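Local structure of putative hydrolase (Acinetobacter sp. NBRC 100985, 4XUK) at residues Q38-L43 and Y47-K52; V225-P230 and K249-F254. The protein probably hydrolyses organophosphate triesters and lactones as a dinuclear zinc enzyme of the metallo-beta-lactamase superfamily. The protein carries 2 engineered substitutions. All blocks are in the same frame, centred on the assembly; numbering follows the deposited sequence.

How the contacts relate
The two contacts follow one another along the chain, contact 1 closing well before contact 2 opens, and their centres lie about 19 Å apart. Contact 1 lies at the C-terminal end of helix 36-45 and in the loop leading to strand 54-64, at the surface and next to the second subunit. Contact 2 is buried and joins the short helix 225-228 to helix 240-257. Helix 36-45 packs on helix 225-228: Ile42 CG2 lies 3.7 Å from Val225 N, and Val39 touches Val225. Helix 225-228 thus touches both helix 36-45 and helix 240-257, linking the surface region near the second subunit with the buried contact.

Contact 1 (Q38-L43 and Y47-K52); sequences QVHEIL and YADQEK
A Schellman motif ends helix 36-45, and a histidine-carboxylate hydrogen bond ties the loop that follows back to the last turns. Ala48 N donates to Leu43 O at 2.8 Å, while Tyr47, at the C-prime position, takes the positive phi that turns the chain out of the helix; the motif's inner bond runs from Tyr47 N to Lys44 O. One turn farther back, His40 ND1 donates to Asp49 OD1 at 2.7 Å with an N-H...O angle of 163°. The oxygen sits at the ring edge, in plane, and uses its syn lone pair, although ring and carboxylate planes are turned 55° apart. Asp49 CG stands anti to the backbone N (chi1 -154°), which brings the carboxylate back to the helix. Lys44 makes a weak, long ion pair with Asp49 OD2. On the outer side of the turn, the Tyr47 hydroxyl hydrogen-bonds to Thr274 O of the second subunit and its ring stacks on His273 of the same neighbouring chain. Leu43 crosses Asp49 at about a right angle, with Leu43 CB 3.7 Å from Asp49 OD1. Leu43 CD2 meets Ala48 CB at 4.2 Å.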
# COMPACT_ATOMS: atom_id res chain seq x y z
N GLN A 38 12.83 -13.99 -18.16
CA GLN A 38 12.17 -14.41 -16.92
C GLN A 38 11.97 -13.24 -15.98
O GLN A 38 10.98 -13.18 -15.23
CB GLN A 38 12.95 -15.52 -16.22
CG GLN A 38 12.91 -16.86 -16.94
CD GLN A 38 13.90 -17.86 -16.37
OE1 GLN A 38 14.23 -17.82 -15.18
NE2 GLN A 38 14.38 -18.76 -17.22
N VAL A 39 12.93 -12.31 -15.99
CA VAL A 39 12.77 -11.06 -15.26
C VAL A 39 11.52 -10.36 -15.74
O VAL A 39 10.68 -9.95 -14.94
CB VAL A 39 14.00 -10.13 -15.43
CG1 VAL A 39 13.73 -8.74 -14.85
CG2 VAL A 39 15.22 -10.74 -14.77
N HIS A 40 11.36 -10.24 -17.06
CA HIS A 40 10.18 -9.58 -17.61
C HIS A 40 8.88 -10.33 -17.34
O HIS A 40 7.85 -9.71 -17.09
CB HIS A 40 10.37 -9.24 -19.10
CG HIS A 40 11.33 -8.12 -19.33
ND1 HIS A 40 11.11 -6.84 -18.86
CD2 HIS A 40 12.53 -8.09 -19.96
CE1 HIS A 40 12.13 -6.07 -19.19
NE2 HIS A 40 13.01 -6.80 -19.85
N GLU A 41 8.94 -11.66 -17.36
CA GLU A 41 7.80 -12.48 -16.94
C GLU A 41 7.36 -12.13 -15.52
O GLU A 41 6.18 -11.88 -15.26
CB GLU A 41 8.17 -13.96 -17.03
CG GLU A 41 8.25 -14.48 -18.47
CD GLU A 41 9.03 -15.78 -18.58
OE1 GLU A 41 9.46 -16.14 -19.70
OE2 GLU A 41 9.22 -16.44 -17.53
N ILE A 42 8.31 -12.11 -14.59
CA ILE A 42 7.97 -11.82 -13.19
C ILE A 42 7.42 -10.39 -13.05
O ILE A 42 6.41 -10.18 -12.38
CB ILE A 42 9.17 -12.11 -12.25
CG1 ILE A 42 9.51 -13.60 -12.28
CG2 ILE A 42 8.85 -11.68 -10.82
CD1 ILE A 42 10.87 -13.96 -11.71
N LEU A 43 8.05 -9.43 -13.71
CA LEU A 43 7.57 -8.04 -13.65
C LEU A 43 6.14 -7.90 -14.22
O LEU A 43 5.33 -7.10 -13.72
CB LEU A 43 8.55 -7.12 -14.38
CG LEU A 43 9.94 -6.94 -13.76
CD1 LEU A 43 10.85 -6.11 -14.65
CD2 LEU A 43 9.83 -6.30 -12.38
N TYR A 47 2.55 -6.51 -12.60
CA TYR A 47 2.19 -5.27 -13.29
C TYR A 47 3.22 -4.17 -13.01
O TYR A 47 2.89 -3.08 -12.54
CB TYR A 47 0.78 -4.86 -12.90
CG TYR A 47 -0.27 -5.81 -13.45
CD1 TYR A 47 -0.59 -6.99 -12.79
CD2 TYR A 47 -0.91 -5.54 -14.65
CE1 TYR A 47 -1.53 -7.86 -13.29
CE2 TYR A 47 -1.85 -6.40 -15.16
CZ TYR A 47 -2.15 -7.55 -14.47
OH TYR A 47 -3.10 -8.40 -15.00
N ALA A 48 4.48 -4.50 -13.29
CA ALA A 48 5.61 -3.67 -12.94
C ALA A 48 6.62 -3.64 -14.08
O ALA A 48 7.80 -3.33 -13.86
CB ALA A 48 6.28 -4.22 -11.67
N ASP A 49 6.16 -3.98 -15.26
CA ASP A 49 7.01 -4.09 -16.44
C ASP A 49 7.05 -2.81 -17.28
O ASP A 49 6.97 -2.86 -18.46
CB ASP A 49 6.58 -5.27 -17.32
CG ASP A 49 7.73 -5.83 -18.19
OD1 ASP A 49 8.90 -5.73 -17.84
OD2 ASP A 49 7.42 -6.37 -19.26
N GLN A 50 7.20 -1.67 -16.63
CA GLN A 50 7.16 -0.39 -17.31
C GLN A 50 8.50 -0.04 -17.99
O GLN A 50 9.54 -0.25 -17.45
CB GLN A 50 6.65 0.75 -16.41
CG GLN A 50 6.41 0.42 -14.94
CD GLN A 50 6.70 1.59 -13.98
OE1 GLN A 50 7.41 1.43 -13.03
NE2 GLN A 50 6.12 2.75 -14.23
N GLU A 51 8.45 0.46 -19.20
CA GLU A 51 9.68 0.76 -19.92
C GLU A 51 10.56 1.74 -19.18
O GLU A 51 11.72 1.71 -19.32
CB GLU A 51 9.36 1.27 -21.32
CG GLU A 51 10.52 1.29 -22.30
CD GLU A 51 11.61 0.27 -22.03
OE1 GLU A 51 11.41 -0.94 -22.24
OE2 GLU A 51 12.70 0.69 -21.61
N LYS A 52 9.98 2.59 -18.35
CA LYS A 52 10.74 3.54 -17.53
C LYS A 52 11.77 2.83 -16.65
O LYS A 52 12.85 3.36 -16.37
CB LYS A 52 9.78 4.35 -16.67
CG LYS A 52 10.37 5.66 -16.12
CD LYS A 52 9.36 6.38 -15.23
CE LYS A 52 9.80 7.80 -14.93
NZ LYS A 52 8.91 8.46 -13.93

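Contact 2 (V225-P230 and K249-F254); sequences VQFDRP and KQFANF
The Phe227 ring carries Phe251 over one face: CE2 of Phe251 stands 3.6 Å above the plane of Phe227, over its centre, and CZ beside it reaches the far end of the same ring, 3.6 Å from Phe227 CZ. Phe227 CZ in turn meets the Phe251 ring obliquely. The planes are inclined at 37° and the ring centroids lie 4.7 Å apart, so the pair is neither a parallel stack nor an edge-to-face contact. Phe251 CG lies anti to its carbonyl carbon (chi1 -83°), which carries the ring out from helix 240-257 toward helix 225-228, while the two side chains cross at about a right angle. Phe251 CE2 also comes within 3.9 Å of Gln226 O, a buried carbonyl oxygen without a hydrogen-bonding partner in the model.

Around the pair, Phe227 packs on Tyr282 and on Thr274 of strand 271-275, a strand that Phe254 also touches from the longer helix. The Gln226 side chain, about 11 Å from a bound zinc ion, is hydrogen-bonded outside the contact, through OE1 to His221 N and Ser222 OG and through NE2 to Thr232 O. The contact itself is almost wholly aromatic and rests on dispersion between the two rings, apart from the Gln226 carbonyl, whose oxygen is buried against Phe251 with no hydrogen bond to offset its loss of solvent.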
# COMPACT_ATOMS: atom_id res chain seq x y z
N VAL A 225 10.91 -9.72 -8.49
CA VAL A 225 11.91 -10.70 -8.93
C VAL A 225 12.51 -11.48 -7.75
O VAL A 225 12.58 -12.71 -7.78
CB VAL A 225 13.06 -10.03 -9.71
CG1 VAL A 225 14.13 -11.04 -10.08
CG2 VAL A 225 12.52 -9.37 -10.98
N GLN A 226 12.94 -10.76 -6.71
CA GLN A 226 13.67 -11.40 -5.62
C GLN A 226 12.78 -12.07 -4.57
O GLN A 226 13.28 -12.62 -3.59
CB GLN A 226 14.65 -10.42 -4.99
CG GLN A 226 15.72 -9.93 -5.95
CD GLN A 226 16.46 -8.74 -5.39
OE1 GLN A 226 15.86 -7.72 -5.09
NE2 GLN A 226 17.77 -8.88 -5.23
N PHE A 227 11.47 -12.02 -4.76
CA PHE A 227 10.59 -12.84 -3.94
C PHE A 227 10.21 -14.14 -4.66
O PHE A 227 10.31 -15.22 -4.08
CB PHE A 227 9.36 -12.06 -3.45
CG PHE A 227 9.61 -11.26 -2.19
CD1 PHE A 227 10.36 -10.10 -2.22
CD2 PHE A 227 9.12 -11.70 -0.96
CE1 PHE A 227 10.61 -9.37 -1.06
CE2 PHE A 227 9.36 -10.98 0.21
CZ PHE A 227 10.11 -9.81 0.15
N ASP A 228 9.79 -14.04 -5.92
CA ASP A 228 9.51 -15.24 -6.72
C ASP A 228 10.79 -16.04 -6.95
O ASP A 228 10.77 -17.27 -6.97
CB ASP A 228 8.88 -14.86 -8.07
CG ASP A 228 7.47 -14.33 -7.94
OD1 ASP A 228 7.09 -13.87 -6.84
OD2 ASP A 228 6.73 -14.36 -8.95
N ARG A 229 11.91 -15.34 -7.14
CA ARG A 229 13.20 -15.99 -7.34
C ARG A 229 14.25 -15.43 -6.39
O ARG A 229 15.13 -14.67 -6.80
CB ARG A 229 13.65 -15.79 -8.79
CG ARG A 229 14.72 -16.76 -9.23
CD ARG A 229 14.09 -18.06 -9.73
NE ARG A 229 13.34 -17.81 -10.95
CZ ARG A 229 13.75 -18.15 -12.17
NH1 ARG A 229 14.90 -18.79 -12.34
NH2 ARG A 229 12.99 -17.86 -13.22
N PRO A 230 14.18 -15.81 -5.10
CA PRO A 230 15.02 -15.19 -4.08
C PRO A 230 16.53 -15.39 -4.30
O PRO A 230 17.32 -14.66 -3.71
CB PRO A 230 14.58 -15.88 -2.78
CG PRO A 230 13.98 -17.16 -3.20
CD PRO A 230 13.32 -16.87 -4.53
N LYS A 249 18.67 -17.08 3.88
CA LYS A 249 18.60 -17.37 5.31
C LYS A 249 17.54 -16.55 6.02
O LYS A 249 16.76 -17.07 6.82
CB LYS A 249 19.95 -17.13 5.99
CG LYS A 249 20.21 -18.08 7.13
CD LYS A 249 20.41 -17.37 8.43
CE LYS A 249 21.66 -16.53 8.39
NZ LYS A 249 21.93 -15.94 9.72
N GLN A 250 17.51 -15.24 5.74
CA GLN A 250 16.61 -14.37 6.47
C GLN A 250 15.15 -14.56 6.04
O GLN A 250 14.26 -14.56 6.88
CB GLN A 250 17.04 -12.90 6.34
CG GLN A 250 18.42 -12.62 6.96
CD GLN A 250 18.49 -12.98 8.44
OE1 GLN A 250 19.49 -13.50 8.93
NE2 GLN A 250 17.41 -12.70 9.16
N PHE A 251 14.92 -14.74 4.74
CA PHE A 251 13.55 -14.92 4.24
C PHE A 251 12.96 -16.22 4.76
O PHE A 251 11.77 -16.31 5.05
CB PHE A 251 13.52 -14.91 2.70
CG PHE A 251 13.49 -13.53 2.10
CD1 PHE A 251 13.88 -12.41 2.84
CD2 PHE A 251 13.07 -13.34 0.79
CE1 PHE A 251 13.85 -11.14 2.28
CE2 PHE A 251 13.03 -12.08 0.22
CZ PHE A 251 13.43 -10.98 0.96
N ALA A 252 13.81 -17.24 4.88
CA ALA A 252 13.38 -18.51 5.45
C ALA A 252 12.93 -18.26 6.89
O ALA A 252 11.82 -18.63 7.25
CB ALA A 252 14.51 -19.53 5.40
N ASN A 253 13.78 -17.63 7.68
CA ASN A 253 13.43 -17.25 9.05
C ASN A 253 12.12 -16.45 9.12
O ASN A 253 11.25 -16.77 9.93
CB ASN A 253 14.60 -16.47 9.68
CG ASN A 253 14.22 -15.71 10.94
OD1 ASN A 253 13.37 -16.15 11.72
ND2 ASN A 253 14.85 -14.55 11.14
N PHE A 254 11.98 -15.43 8.27
CA PHE A 254 10.78 -14.58 8.28
C PHE A 254 9.50 -15.33 7.92
O PHE A 254 8.43 -15.08 8.49
CB PHE A 254 10.93 -13.41 7.30
CG PHE A 254 12.13 -12.52 7.57
CD1 PHE A 254 12.68 -12.42 8.84
CD2 PHE A 254 12.68 -11.78 6.54
CE1 PHE A 254 13.78 -11.60 9.06
CE2 PHE A 254 13.78 -10.95 6.76
CZ PHE A 254 14.32 -10.86 8.02